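Alpha-fucosidase (Bifidobacterium bifidum, PDB 2EAB) probably releases alpha-1,2-linked L-fucose from glycans by hydrolysis, this chain being the calcium-binding catalytic portion of a longer bifidobacterial protein. Local coordinates at residues 370-375 / 747-752; 743-748 / 770-775. One frame throughout, in Å; residues are numbered along the deposited sequence.

How the contacts relate
Contact 1 (370-375 / 747-752) and contact 2 (743-748 / 770-775) lie side by side in the interior of the family 95 catalytic domain, their centres about 7 Å apart. Both use helix 738-751, which packs on helix 365-386 through Leu749 and is hydrogen-bonded to helix 767-780 through Gln748. The two contacts also touch directly. Val375 CG1 presses on Asn772 CG at 3.5 Å, and Leu749 CD1 lies 3.9 Å from Asn772 ND2, so all three helices meet around the asparagine amide. Both contacts are away from the calcium site of Gly57, Glu77, Ser386 and Leu393, although helix 365-386 ends at one of its ligands, Ser386.

Contact 1 (370-375 / 747-752); sequences ELETLV and LQLKNA
Leu749 pushes a single branched side chain into the face of helix 365-386 and supplies the partner in each of the close contacts between the two segments, all of them carbon to carbon. Its CD2 meets Leu371 tip to tip, 3.8 Å from Leu371 CG. The Leu749 and Val375 side chains slide past each other in opposite directions, with Leu749 CD1 4.1 Å from Val375 CG2. Leu749 has chi1 at -91°, away from a staggered value; its CD2 touches both Leu371 and Glu372, and its CD1 faces Val375. Leu371 holds CG anti to its own nitrogen (chi1 -169°), which brings its isobutyl group up to the incoming methyl.

Glu372 joins this packing through its aliphatic part. The side chains of Glu372 and Leu749 cross at about a right angle, with Leu749 CD2 3.7 Å from Glu372 CG. The buried carboxylate is turned to other partners: OE2 is hydrogen-bonded to Tyr742 and Tyr358, and OE1 pairs with Arg369 and Trp809. No hydrogen bond links the two segments.

The short helical segments cross nearly perpendicularly, at 92°, with their axes 11.1 Å apart. Such leucine-centred packing is consistent with the core of the (alpha/alpha)6-barrel catalytic domain of glycoside hydrolase family 95.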
# COMPACT_ATOMS: atom_id res chain seq x y z
N GLU A 370 11.11 -17.32 12.43
CA GLU A 370 11.62 -15.98 12.73
C GLU A 370 11.59 -15.07 11.50
O GLU A 370 11.07 -13.96 11.58
CB GLU A 370 13.03 -16.02 13.33
CG GLU A 370 13.57 -14.61 13.62
CD GLU A 370 14.92 -14.59 14.31
OE1 GLU A 370 15.45 -15.67 14.66
OE2 GLU A 370 15.46 -13.48 14.50
N LEU A 371 12.12 -15.54 10.38
CA LEU A 371 12.13 -14.71 9.17
C LEU A 371 10.71 -14.42 8.67
O LEU A 371 10.39 -13.28 8.31
CB LEU A 371 12.99 -15.31 8.06
CG LEU A 371 13.25 -14.37 6.87
CD1 LEU A 371 13.99 -13.11 7.31
CD2 LEU A 371 14.01 -15.06 5.76
N GLU A 372 9.86 -15.44 8.67
CA GLU A 372 8.48 -15.28 8.20
C GLU A 372 7.71 -14.28 9.06
O GLU A 372 7.03 -13.39 8.53
CB GLU A 372 7.79 -16.64 8.14
CG GLU A 372 8.37 -17.54 7.05
CD GLU A 372 8.18 -19.03 7.29
OE1 GLU A 372 7.39 -19.42 8.18
OE2 GLU A 372 8.83 -19.82 6.57
N THR A 373 7.82 -14.40 10.38
CA THR A 373 7.12 -13.47 11.26
C THR A 373 7.75 -12.08 11.27
O THR A 373 7.04 -11.08 11.42
CB THR A 373 6.94 -14.01 12.70
OG1 THR A 373 8.22 -14.29 13.28
CG2 THR A 373 6.07 -15.26 12.71
N LEU A 374 9.07 -11.99 11.10
CA LEU A 374 9.71 -10.68 10.99
C LEU A 374 9.25 -9.92 9.75
O LEU A 374 8.93 -8.74 9.84
CB LEU A 374 11.23 -10.80 10.98
CG LEU A 374 11.96 -10.96 12.32
CD1 LEU A 374 13.46 -11.12 12.07
CD2 LEU A 374 11.69 -9.79 13.27
N VAL A 375 9.22 -10.60 8.61
CA VAL A 375 8.75 -9.97 7.38
C VAL A 375 7.29 -9.53 7.54
O VAL A 375 6.93 -8.41 7.16
CB VAL A 375 8.95 -10.87 6.14
CG1 VAL A 375 8.29 -10.27 4.91
CG2 VAL A 375 10.45 -11.09 5.90
N LEU A 747 8.98 -18.44 -1.33
CA LEU A 747 9.64 -17.95 -2.54
C LEU A 747 9.89 -16.45 -2.50
O LEU A 747 10.93 -15.99 -2.97
CB LEU A 747 8.86 -18.36 -3.79
CG LEU A 747 8.94 -19.85 -4.15
CD1 LEU A 747 7.88 -20.22 -5.19
CD2 LEU A 747 10.34 -20.25 -4.63
N GLN A 748 8.95 -15.68 -1.93
CA GLN A 748 9.16 -14.25 -1.76
C GLN A 748 10.36 -13.98 -0.85
O GLN A 748 11.21 -13.14 -1.16
CB GLN A 748 7.92 -13.55 -1.20
CG GLN A 748 8.13 -12.04 -1.06
CD GLN A 748 6.95 -11.30 -0.47
OE1 GLN A 748 6.20 -11.85 0.33
NE2 GLN A 748 6.80 -10.04 -0.85
N LEU A 749 10.44 -14.71 0.26
CA LEU A 749 11.54 -14.52 1.19
C LEU A 749 12.88 -14.90 0.57
O LEU A 749 13.88 -14.24 0.81
CB LEU A 749 11.28 -15.28 2.50
CG LEU A 749 10.55 -14.48 3.59
CD1 LEU A 749 9.26 -13.83 3.08
CD2 LEU A 749 10.25 -15.35 4.79
N LYS A 750 12.89 -15.94 -0.25
CA LYS A 750 14.13 -16.40 -0.89
C LYS A 750 14.58 -15.54 -2.07
O LYS A 750 15.78 -15.41 -2.32
CB LYS A 750 14.00 -17.86 -1.34
CG LYS A 750 13.95 -18.85 -0.20
CD LYS A 750 13.69 -20.26 -0.71
CE LYS A 750 13.54 -21.22 0.45
NZ LYS A 750 13.28 -22.61 -0.02
N ASN A 751 13.62 -14.96 -2.78
CA ASN A 751 13.89 -14.35 -4.08
C ASN A 751 13.48 -12.89 -4.25
O ASN A 751 13.67 -12.33 -5.32
CB ASN A 751 13.23 -15.18 -5.19
CG ASN A 751 13.74 -16.60 -5.24
OD1 ASN A 751 14.92 -16.84 -5.52
ND2 ASN A 751 12.87 -17.56 -4.95
N ALA A 752 12.92 -12.28 -3.21
CA ALA A 752 12.40 -10.92 -3.34
C ALA A 752 12.56 -10.07 -2.08
O ALA A 752 11.86 -9.07 -1.89
CB ALA A 752 10.93 -10.95 -3.80

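Contact 2 (743-748 / 770-775); sequences QLVELQ and FGNTSG
Within the helical core of the family 95 catalytic domain, Gln748 of helix 738-751 and Asn772 of helix 767-780 join amide to amide across a buried interface. Asn772 ND2 donates to Gln748 OE1 over 2.9 Å, and the bond is nearly straight, with an N-H...O angle of 166°. The acceptor lies in the plane of the asparagine amide, yet the donor nitrogen stands 37° out of the glutamine carbonyl plane, above it and not on a lone pair. The two flat groups are accordingly tilted against each other and do not share a plane. Gln748 gets there as a fully extended chain, CG opposite its main-chain nitrogen (chi1 -178°), which carries the amide straight across to the neighbouring helix. There its oxygen also lies 3.3 Å from Asn772 CB.

The two helices follow one another in the chain, and their pairing is consistent with the (alpha/alpha)6 barrel of family 95 catalytic domains. Gln748 NE2 extends the polar link, giving hydrogen bonds to Gly768 O, in the first turn of helix 767-780, and to Asp759 OD1 in the intervening connection. With partners at both ends, the glutamine amide is fixed against a flip. A leucine here would probably leave the Asn772 amide N-H without its acceptor in a buried setting and strip Gly768 O and Asp759 of a donor.

One turn earlier, Val745 packs against the nitrogen end of the asparagine amide, its side chain crossing that of Asn772 at about a right angle with CG1 4.0 Å from Asn772 ND2. Further along helix 767-780, Ser774 OG is hydrogen-bonded to Asn730 of helix 722-734.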
# COMPACT_ATOMS: atom_id res chain seq x y z
N GLN A 743 4.07 -21.73 0.24
CA GLN A 743 5.19 -21.94 -0.68
C GLN A 743 5.55 -20.64 -1.42
O GLN A 743 6.72 -20.39 -1.70
CB GLN A 743 4.88 -23.05 -1.67
CG GLN A 743 5.01 -24.45 -1.11
CD GLN A 743 4.76 -25.49 -2.18
OE1 GLN A 743 5.68 -26.18 -2.62
NE2 GLN A 743 3.52 -25.57 -2.64
N LEU A 744 4.54 -19.82 -1.71
CA LEU A 744 4.77 -18.52 -2.33
C LEU A 744 5.41 -17.53 -1.36
O LEU A 744 6.26 -16.74 -1.77
CB LEU A 744 3.48 -17.96 -2.95
CG LEU A 744 3.00 -18.72 -4.19
CD1 LEU A 744 1.55 -18.40 -4.46
CD2 LEU A 744 3.86 -18.44 -5.43
N VAL A 745 5.01 -17.57 -0.09
CA VAL A 745 5.69 -16.78 0.94
C VAL A 745 7.17 -17.16 1.01
O VAL A 745 8.04 -16.30 1.04
CB VAL A 745 5.01 -16.93 2.33
CG1 VAL A 745 5.85 -16.27 3.42
CG2 VAL A 745 3.61 -16.34 2.32
N GLU A 746 7.45 -18.47 1.01
CA GLU A 746 8.82 -18.97 1.02
C GLU A 746 9.60 -18.41 -0.16
O GLU A 746 10.74 -17.97 -0.00
CB GLU A 746 8.83 -20.49 0.90
CG GLU A 746 8.56 -21.26 2.15
CD GLU A 746 8.75 -22.75 1.92
OE1 GLU A 746 8.18 -23.29 0.95
OE2 GLU A 746 9.49 -23.38 2.71
N LEU A 747 8.98 -18.44 -1.33
CA LEU A 747 9.64 -17.95 -2.54
C LEU A 747 9.89 -16.45 -2.50
O LEU A 747 10.93 -15.99 -2.97
CB LEU A 747 8.86 -18.36 -3.79
CG LEU A 747 8.94 -19.85 -4.15
CD1 LEU A 747 7.88 -20.22 -5.19
CD2 LEU A 747 10.34 -20.25 -4.63
N GLN A 748 8.95 -15.68 -1.93
CA GLN A 748 9.16 -14.25 -1.76
C GLN A 748 10.36 -13.98 -0.85
O GLN A 748 11.21 -13.14 -1.16
CB GLN A 748 7.92 -13.55 -1.20
CG GLN A 748 8.13 -12.04 -1.06
CD GLN A 748 6.95 -11.30 -0.47
OE1 GLN A 748 6.20 -11.85 0.33
NE2 GLN A 748 6.80 -10.04 -0.85
N PHE A 770 3.99 -4.87 1.98
CA PHE A 770 2.61 -4.77 2.43
C PHE A 770 1.77 -5.97 1.96
O PHE A 770 0.90 -6.45 2.70
CB PHE A 770 2.00 -3.45 1.95
CG PHE A 770 2.70 -2.22 2.49
CD1 PHE A 770 2.91 -2.06 3.86
CD2 PHE A 770 3.12 -1.21 1.63
CE1 PHE A 770 3.53 -0.93 4.36
CE2 PHE A 770 3.73 -0.07 2.12
CZ PHE A 770 3.95 0.07 3.49
N GLY A 771 2.07 -6.46 0.76
CA GLY A 771 1.39 -7.63 0.22
C GLY A 771 1.64 -8.88 1.05
O GLY A 771 0.74 -9.71 1.23
N ASN A 772 2.86 -9.02 1.56
CA ASN A 772 3.20 -10.14 2.43
C ASN A 772 2.35 -10.14 3.70
O ASN A 772 1.72 -11.14 4.04
CB ASN A 772 4.70 -10.11 2.76
CG ASN A 772 5.09 -11.23 3.70
OD1 ASN A 772 4.82 -11.16 4.90
ND2 ASN A 772 5.73 -12.26 3.16
N THR A 773 2.31 -9.00 4.38
CA THR A 773 1.52 -8.86 5.61
C THR A 773 0.06 -9.20 5.34
O THR A 773 -0.57 -9.94 6.09
CB THR A 773 1.66 -7.44 6.18
OG1 THR A 773 3.05 -7.20 6.44
CG2 THR A 773 0.87 -7.27 7.47
N SER A 774 -0.48 -8.67 4.24
CA SER A 774 -1.86 -8.96 3.88
C SER A 774 -2.07 -10.45 3.62
O SER A 774 -3.06 -11.02 4.06
CB SER A 774 -2.28 -8.16 2.65
OG SER A 774 -3.61 -8.49 2.27
N GLY A 775 -1.13 -11.06 2.91
CA GLY A 775 -1.25 -12.48 2.55
C GLY A 775 -1.27 -13.39 3.76
O GLY A 775 -2.06 -14.33 3.83